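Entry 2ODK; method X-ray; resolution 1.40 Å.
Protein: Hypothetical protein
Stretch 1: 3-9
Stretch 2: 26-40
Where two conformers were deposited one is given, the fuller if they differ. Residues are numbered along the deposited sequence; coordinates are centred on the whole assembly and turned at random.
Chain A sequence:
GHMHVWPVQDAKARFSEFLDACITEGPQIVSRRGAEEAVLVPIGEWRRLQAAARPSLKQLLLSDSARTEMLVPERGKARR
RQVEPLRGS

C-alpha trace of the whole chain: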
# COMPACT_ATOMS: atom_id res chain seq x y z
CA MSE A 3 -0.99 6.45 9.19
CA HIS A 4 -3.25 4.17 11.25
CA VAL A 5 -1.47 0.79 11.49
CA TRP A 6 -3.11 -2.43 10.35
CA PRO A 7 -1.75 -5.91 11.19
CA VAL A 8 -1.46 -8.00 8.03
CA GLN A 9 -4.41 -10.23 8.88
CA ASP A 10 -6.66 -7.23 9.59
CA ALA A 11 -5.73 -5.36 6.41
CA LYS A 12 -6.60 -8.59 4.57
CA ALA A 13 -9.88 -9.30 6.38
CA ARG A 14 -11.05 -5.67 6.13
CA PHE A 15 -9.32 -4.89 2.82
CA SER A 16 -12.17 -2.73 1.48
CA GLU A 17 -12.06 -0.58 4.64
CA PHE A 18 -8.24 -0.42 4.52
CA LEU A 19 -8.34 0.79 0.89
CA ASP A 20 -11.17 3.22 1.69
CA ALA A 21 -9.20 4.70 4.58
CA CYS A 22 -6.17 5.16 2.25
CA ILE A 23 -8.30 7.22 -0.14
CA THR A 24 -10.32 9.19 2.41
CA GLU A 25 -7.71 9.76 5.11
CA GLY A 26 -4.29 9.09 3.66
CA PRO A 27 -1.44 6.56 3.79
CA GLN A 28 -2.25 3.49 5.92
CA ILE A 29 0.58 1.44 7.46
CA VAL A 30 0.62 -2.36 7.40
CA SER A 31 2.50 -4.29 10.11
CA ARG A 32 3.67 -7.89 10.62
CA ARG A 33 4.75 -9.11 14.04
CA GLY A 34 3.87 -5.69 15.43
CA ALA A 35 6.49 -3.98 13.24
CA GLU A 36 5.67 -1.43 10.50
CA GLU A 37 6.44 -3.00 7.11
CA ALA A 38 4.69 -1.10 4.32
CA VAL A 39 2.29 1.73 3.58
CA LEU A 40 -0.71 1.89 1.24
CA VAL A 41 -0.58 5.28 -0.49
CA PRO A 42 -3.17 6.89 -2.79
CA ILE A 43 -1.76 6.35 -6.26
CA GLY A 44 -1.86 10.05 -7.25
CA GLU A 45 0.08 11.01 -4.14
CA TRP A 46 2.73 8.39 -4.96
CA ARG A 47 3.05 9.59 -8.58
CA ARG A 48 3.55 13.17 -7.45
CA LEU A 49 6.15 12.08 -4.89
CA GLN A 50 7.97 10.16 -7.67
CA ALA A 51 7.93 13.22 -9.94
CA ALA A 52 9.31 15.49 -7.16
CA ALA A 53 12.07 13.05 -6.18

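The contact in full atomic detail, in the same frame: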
# COMPACT_ATOMS: atom_id res chain seq x y z
N MSE A 3 -2.13 7.23 8.63
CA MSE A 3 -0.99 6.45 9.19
C MSE A 3 -1.46 5.60 10.39
O MSE A 3 -0.65 5.25 11.25
CB MSE A 3 0.19 7.35 9.58
CG MSE A 3 0.92 8.07 8.42
SE MSE A 3 1.80 6.92 7.11
CE MSE A 3 2.84 8.31 6.19
N HIS A 4 -2.76 5.31 10.46
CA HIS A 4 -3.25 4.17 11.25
C HIS A 4 -2.45 2.94 10.80
O HIS A 4 -2.02 2.88 9.61
CB HIS A 4 -4.74 3.93 11.01
CG HIS A 4 -5.31 2.77 11.78
ND1 HIS A 4 -5.42 2.77 13.16
CD2 HIS A 4 -5.79 1.57 11.36
CE1 HIS A 4 -5.94 1.62 13.55
NE2 HIS A 4 -6.17 0.87 12.48
N VAL A 5 -2.28 1.99 11.72
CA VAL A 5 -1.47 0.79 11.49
C VAL A 5 -2.35 -0.44 11.57
O VAL A 5 -3.02 -0.70 12.60
CB VAL A 5 -0.32 0.62 12.56
CG1 VAL A 5 0.53 -0.60 12.22
CG2 VAL A 5 0.55 1.88 12.64
N TRP A 6 -2.30 -1.23 10.50
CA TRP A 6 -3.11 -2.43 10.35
C TRP A 6 -2.22 -3.69 10.33
O TRP A 6 -1.40 -3.83 9.42
CB TRP A 6 -3.78 -2.37 8.97
CG TRP A 6 -4.69 -1.20 8.76
CD1 TRP A 6 -4.33 0.12 8.57
CD2 TRP A 6 -6.11 -1.26 8.62
NE1 TRP A 6 -5.46 0.88 8.33
CE2 TRP A 6 -6.57 0.06 8.36
CE3 TRP A 6 -7.05 -2.31 8.68
CZ2 TRP A 6 -7.93 0.36 8.18
CZ3 TRP A 6 -8.41 -2.00 8.48
CH2 TRP A 6 -8.83 -0.68 8.24
N PRO A 7 -2.40 -4.60 11.32
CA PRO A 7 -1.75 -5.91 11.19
C PRO A 7 -2.15 -6.57 9.88
O PRO A 7 -3.29 -6.42 9.42
CB PRO A 7 -2.32 -6.71 12.38
CG PRO A 7 -2.61 -5.59 13.41
CD PRO A 7 -3.21 -4.50 12.55
N VAL A 8 -1.23 -7.35 9.33
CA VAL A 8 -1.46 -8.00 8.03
C VAL A 8 -2.82 -8.71 7.93
O VAL A 8 -3.55 -8.56 6.93
CB VAL A 8 -0.25 -8.90 7.62
CG1 VAL A 8 -0.05 -10.04 8.63
CG2 VAL A 8 -0.45 -9.41 6.19
N GLN A 9 -3.17 -9.48 8.96
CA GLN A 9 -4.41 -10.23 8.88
C GLN A 9 -5.67 -9.34 8.90
O GLN A 9 -6.72 -9.72 8.35
CB GLN A 9 -4.42 -11.31 9.99
CG GLN A 9 -4.60 -10.76 11.39
CD GLN A 9 -3.31 -10.24 12.08
OE1 GLN A 9 -2.24 -10.05 11.50
NE2 GLN A 9 -3.45 -10.01 13.39
N GLY A 26 -5.70 8.98 3.98
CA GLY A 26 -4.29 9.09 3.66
C GLY A 26 -3.56 7.77 3.90
O GLY A 26 -4.17 6.76 4.24
N PRO A 27 -2.26 7.79 3.67
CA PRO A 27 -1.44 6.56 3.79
C PRO A 27 -1.76 5.74 5.03
O PRO A 27 -1.85 6.29 6.15
CB PRO A 27 -0.02 7.11 3.84
CG PRO A 27 -0.12 8.35 2.89
CD PRO A 27 -1.45 8.96 3.24
N GLN A 28 -1.94 4.44 4.83
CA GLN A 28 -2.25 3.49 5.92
C GLN A 28 -1.09 2.52 6.05
O GLN A 28 -0.67 1.96 5.04
CB GLN A 28 -3.53 2.70 5.58
CG GLN A 28 -4.78 3.58 5.35
CD GLN A 28 -5.21 4.26 6.63
OE1 GLN A 28 -5.47 3.60 7.64
NE2 GLN A 28 -5.30 5.61 6.60
N ILE A 29 -0.54 2.36 7.25
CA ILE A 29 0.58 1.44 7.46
C ILE A 29 0.10 0.01 7.67
O ILE A 29 -0.95 -0.20 8.27
CB ILE A 29 1.39 1.91 8.66
CG1 ILE A 29 1.99 3.29 8.33
CG2 ILE A 29 2.50 0.88 8.99
CD1 ILE A 29 2.69 4.04 9.49
N VAL A 30 0.86 -0.94 7.15
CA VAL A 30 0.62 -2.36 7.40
C VAL A 30 1.77 -2.90 8.24
O VAL A 30 2.93 -2.64 7.90
CB VAL A 30 0.60 -3.12 6.08
CG1 VAL A 30 0.37 -4.62 6.30
CG2 VAL A 30 -0.46 -2.52 5.16
N SER A 31 1.46 -3.67 9.29
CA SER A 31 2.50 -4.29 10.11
C SER A 31 2.47 -5.82 10.03
O SER A 31 1.43 -6.42 9.66
CB SER A 31 2.31 -3.85 11.57
OG SER A 31 1.06 -4.30 12.08
N ARG A 32 3.62 -6.45 10.36
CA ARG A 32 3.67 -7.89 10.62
C ARG A 32 4.44 -7.98 11.91
O ARG A 32 5.42 -7.26 12.08
CB ARG A 32 4.47 -8.64 9.52
CG ARG A 32 3.76 -8.76 8.18
CD ARG A 32 4.48 -9.68 7.22
NE ARG A 32 5.86 -9.33 6.93
CZ ARG A 32 6.39 -9.46 5.72
NH1 ARG A 32 5.59 -9.84 4.69
NH2 ARG A 32 7.69 -9.18 5.55
N ARG A 33 4.03 -8.90 12.77
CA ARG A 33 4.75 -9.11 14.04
C ARG A 33 4.82 -7.81 14.84
O ARG A 33 5.78 -7.59 15.62
CB ARG A 33 6.15 -9.71 13.82
CG ARG A 33 6.15 -11.16 13.31
CD ARG A 33 7.57 -11.67 13.38
NE ARG A 33 7.76 -13.10 13.15
CZ ARG A 33 7.63 -14.02 14.10
NH1 ARG A 33 7.23 -13.61 15.31
NH2 ARG A 33 7.93 -15.32 13.88
N GLY A 34 3.84 -6.93 14.64
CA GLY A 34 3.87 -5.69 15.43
C GLY A 34 4.96 -4.74 15.02
O GLY A 34 5.31 -3.83 15.80
N ALA A 35 5.45 -4.88 13.77
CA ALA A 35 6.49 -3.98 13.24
C ALA A 35 5.96 -3.39 11.92
O ALA A 35 5.42 -4.11 11.09
CB ALA A 35 7.77 -4.73 12.92
N GLU A 36 6.12 -2.08 11.74
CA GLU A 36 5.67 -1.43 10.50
C GLU A 36 6.47 -1.97 9.32
O GLU A 36 7.74 -2.05 9.37
CB GLU A 36 5.81 0.09 10.65
CG GLU A 36 4.92 0.61 11.76
CD GLU A 36 4.97 2.12 11.92
OE1 GLU A 36 5.66 2.78 11.14
OE2 GLU A 36 4.30 2.62 12.83
N GLU A 37 5.78 -2.35 8.24
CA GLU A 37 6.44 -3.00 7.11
C GLU A 37 6.23 -2.23 5.80
O GLU A 37 7.14 -2.19 4.95
CB GLU A 37 5.96 -4.45 6.93
CG GLU A 37 6.54 -5.40 8.03
CD GLU A 37 8.04 -5.61 7.88
OE1 GLU A 37 8.59 -5.19 6.83
OE2 GLU A 37 8.69 -6.16 8.80
N ALA A 38 5.02 -1.71 5.61
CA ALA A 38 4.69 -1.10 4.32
C ALA A 38 3.59 -0.09 4.49
O ALA A 38 3.00 0.00 5.56
CB ALA A 38 4.30 -2.18 3.30
N VAL A 39 3.31 0.69 3.44
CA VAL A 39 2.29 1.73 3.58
C VAL A 39 1.49 1.78 2.28
O VAL A 39 2.05 1.69 1.18
CB VAL A 39 2.93 3.08 3.98
CG1 VAL A 39 4.02 3.47 3.03
CG2 VAL A 39 1.91 4.19 4.08
N LEU A 40 0.16 1.81 2.43
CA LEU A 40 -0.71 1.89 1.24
C LEU A 40 -0.98 3.37 1.01
O LEU A 40 -1.53 4.04 1.90
CB LEU A 40 -2.04 1.15 1.51
CG LEU A 40 -2.91 0.96 0.26
CD1 LEU A 40 -2.30 -0.03 -0.73
CD2 LEU A 40 -4.34 0.58 0.60
O HOH W 1 -5.56 7.27 9.09

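The most distinctive bond between these two stretches leaves the backbone altogether: the indole NE1 of Trp6 donates to OE1 of Gln28 at 2.8 Å, almost linearly, with the amide oxygen lying near the ring plane at its edge. Burying an indole carries a cost unless its N-H finds an acceptor, and here a buried glutamine provides one. The amide is held at its other end too, since Gln28 NE2 donates to Gly26 O at 2.9 Å, so both sides of the carboxamide are used.

Around this side-chain bond runs a textbook parallel pairing, in which one residue reaches two neighbours on the opposing strand. Trp6 N donates to Ile29 O (2.8 Å), while Trp6 O accepts from Ser31 N (2.9 Å); before them, Ile29 N donates to His4 O (2.8 Å). Val8 N continues the ladder to Ser31 O at 2.8 Å, but its bent geometry makes this bond weak, just as the chain turns into a helix.

Alternation sends Val5, Pro7, Ile29 and Ser31 to one face of the sheet, Trp6 and Val30 to the other. At the strand's entrance, selenomethionine Met3 adds apolar packing: its SE lies 3.7 Å from Pro27 CB and 3.8 Å from Ile29 CG1.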